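Local coordinates for protein leucine aminopeptidase 1 (Caenorhabditis elegans, PDB 2HC9) that releases N-terminal amino acids, preferably leucine, from peptides as a two-zinc M17 aminopeptidase, and probably acts as a digestive enzyme, at residues I59-G63 against L74-P78. The protein carries 1 engineered substitution. Residues are numbered along the deposited sequence.
Sequences IPASG and LITVP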
ATOM      1  N   ILE A  59     -30.010  39.941   1.476  1.00 33.32           N
ATOM      2  CA  ILE A  59     -28.856  39.043   1.545  1.00 35.70           C
ATOM      3  C   ILE A  59     -28.959  38.163   2.785  1.00 37.70           C
ATOM      4  O   ILE A  59     -29.556  38.577   3.789  1.00 38.77           O
ATOM      5  CB  ILE A  59     -27.489  39.777   1.477  1.00 36.66           C
ATOM      6  CG1 ILE A  59     -27.305  40.705   2.673  1.00 36.33           C
ATOM      7  CG2 ILE A  59     -27.310  40.493   0.123  1.00 35.31           C
ATOM      8  CD1 ILE A  59     -26.257  41.734   2.445  1.00 40.39           C
ATOM      9  N   PRO A  60     -28.446  36.927   2.698  1.00 38.78           N
ATOM     10  CA  PRO A  60     -28.610  35.954   3.783  1.00 41.29           C
ATOM     11  C   PRO A  60     -27.867  36.319   5.072  1.00 44.99           C
ATOM     12  O   PRO A  60     -27.425  37.461   5.238  1.00 44.08           O
ATOM     13  CB  PRO A  60     -28.040  34.665   3.176  1.00 45.01           C
ATOM     14  CG  PRO A  60     -27.108  35.120   2.114  1.00 43.57           C
ATOM     15  CD  PRO A  60     -27.730  36.343   1.546  1.00 41.41           C
ATOM     16  N   ALA A  61     -27.737  35.352   5.976  1.00 42.51           N
ATOM     17  CA  ALA A  61     -27.048  35.570   7.246  1.00 40.33           C
ATOM     18  C   ALA A  61     -25.545  35.807   7.071  1.00 34.65           C
ATOM     19  O   ALA A  61     -24.903  36.355   7.967  1.00 39.86           O
ATOM     20  CB  ALA A  61     -27.299  34.396   8.198  1.00 39.00           C
ATOM     21  N   SER A  62     -24.994  35.375   5.932  1.00 29.68           N
ATOM     22  CA  SER A  62     -23.560  35.528   5.630  1.00 26.48           C
ATOM     23  C   SER A  62     -23.247  35.207   4.156  1.00 36.57           C
ATOM     24  O   SER A  62     -24.063  34.577   3.473  1.00 34.11           O
ATOM     25  CB  SER A  62     -22.715  34.626   6.521  1.00 38.80           C
ATOM     26  OG  SER A  62     -22.782  33.287   6.080  1.00 40.68           O
ATOM     27  N   GLY A  63     -22.072  35.629   3.676  1.00 30.51           N
ATOM     28  CA  GLY A  63     -21.667  35.429   2.276  1.00 27.83           C
ATOM     29  C   GLY A  63     -20.929  36.603   1.637  1.00 29.83           C
ATOM     30  O   GLY A  63     -20.441  37.510   2.331  1.00 24.79           O
ATOM     31  N   LEU A  74     -19.496  43.224  -1.264  1.00 18.64           N
ATOM     32  CA  LEU A  74     -19.877  43.267   0.153  1.00 18.22           C
ATOM     33  C   LEU A  74     -19.681  41.859   0.741  1.00 20.49           C
ATOM     34  O   LEU A  74     -20.175  40.878   0.193  1.00 22.04           O
ATOM     35  CB  LEU A  74     -21.355  43.659   0.286  1.00 19.20           C
ATOM     36  CG  LEU A  74     -22.016  43.585   1.676  1.00 19.71           C
ATOM     37  CD1 LEU A  74     -21.461  44.648   2.608  1.00 16.72           C
ATOM     38  CD2 LEU A  74     -23.514  43.761   1.578  1.00 24.84           C
ATOM     39  N   ILE A  75     -18.976  41.789   1.859  1.00 19.50           N
ATOM     40  CA  ILE A  75     -18.798  40.543   2.601  1.00 20.53           C
ATOM     41  C   ILE A  75     -19.602  40.626   3.905  1.00 19.41           C
ATOM     42  O   ILE A  75     -19.342  41.476   4.760  1.00 19.50           O
ATOM     43  CB  ILE A  75     -17.296  40.258   2.886  1.00 21.44           C
ATOM     44  CG1 ILE A  75     -16.567  39.947   1.569  1.00 21.50           C
ATOM     45  CG2 ILE A  75     -17.137  39.089   3.901  1.00 20.25           C
ATOM     46  CD1 ILE A  75     -15.025  39.765   1.757  1.00 21.93           C
ATOM     47  N   THR A  76     -20.596  39.749   4.022  1.00 18.20           N
ATOM     48  CA  THR A  76     -21.374  39.637   5.237  0.70 20.72           C
ATOM     49  C   THR A  76     -20.820  38.514   6.121  1.00 22.65           C
ATOM     50  O   THR A  76     -20.704  37.362   5.687  1.00 24.32           O
ATOM     51  CB  THR A  76     -22.874  39.418   4.917  0.70 20.76           C
ATOM     52  OG1 THR A  76     -23.344  40.497   4.091  0.70 21.66           O
ATOM     53  CG2 THR A  76     -23.702  39.362   6.199  0.70 20.22           C
ATOM     54  N   VAL A  77     -20.494  38.869   7.354  1.00 17.99           N
ATOM     55  CA  VAL A  77     -19.936  37.948   8.340  1.00 19.62           C
ATOM     56  C   VAL A  77     -21.097  37.481   9.227  1.00 20.97           C
ATOM     57  O   VAL A  77     -21.921  38.295   9.635  1.00 22.12           O
ATOM     58  CB  VAL A  77     -18.884  38.708   9.224  1.00 19.25           C
ATOM     59  CG1 VAL A  77     -18.242  37.779  10.289  1.00 18.40           C
ATOM     60  CG2 VAL A  77     -17.798  39.306   8.330  1.00 17.94           C
ATOM     61  N   PRO A  78     -21.161  36.173   9.547  1.00 25.60           N
ATOM     62  CA  PRO A  78     -22.246  35.742  10.439  1.00 22.13           C
ATOM     63  C   PRO A  78     -22.134  36.312  11.848  1.00 19.04           C
ATOM     64  O   PRO A  78     -21.026  36.571  12.348  1.00 21.11           O
ATOM     65  CB  PRO A  78     -22.148  34.213  10.442  1.00 21.49           C
ATOM     66  CG  PRO A  78     -20.848  33.864   9.836  1.00 23.00           C
ATOM     67  CD  PRO A  78     -20.284  35.064   9.119  1.00 20.82           C
TER
HETATM   68  O   HOH W   1     -22.750  39.728   1.305  1.00 29.34           O
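An antiparallel pairing stands at the open end of the beta-hairpin 63-66/72-77, where the loop after helix 49-58 enters strand 63-66, outermost within this chain in the N-terminal domain's mixed sheet. Gly63 and Thr76 form a hydrogen-bonded pair: Gly63 N donates to Thr76 O (3.0 Å) and Thr76 N to Gly63 O (2.8 Å). At the phi/psi of Gly63, 140/-165, a side chain would collide with Ser62 O, so only glycine fits comfortably. A water donates to Leu74 O (3.0 Å) and, weakly, to Gly63 O (3.4 Å), and also hydrogen-bonds Thr76 OG1 (3.0 Å). Before the pairing begins, the loop arches over the strand. Ile59 CD1 packs on Leu74 CD2 at 3.5 Å and lies 3.6 Å from Thr76 OG1, while Ser62 CB rests against Pro78 CD (3.6 Å) where the strand has ended. Lys26 NZ holds the loop through hydrogen bonds to the carbonyls of Ile59 and Pro60, and Ile59 also packs on Tyr69 of a second subunit. Strand 72-77 is flanked by 63-66 and, through backbone hydrogen bonds of Ile75 and Val77 with Gly24, by the parallel strand 18-25; Leu74 faces helices 26-31 and 49-58, whereas Ile75 and Val77 pack on helix 90-97.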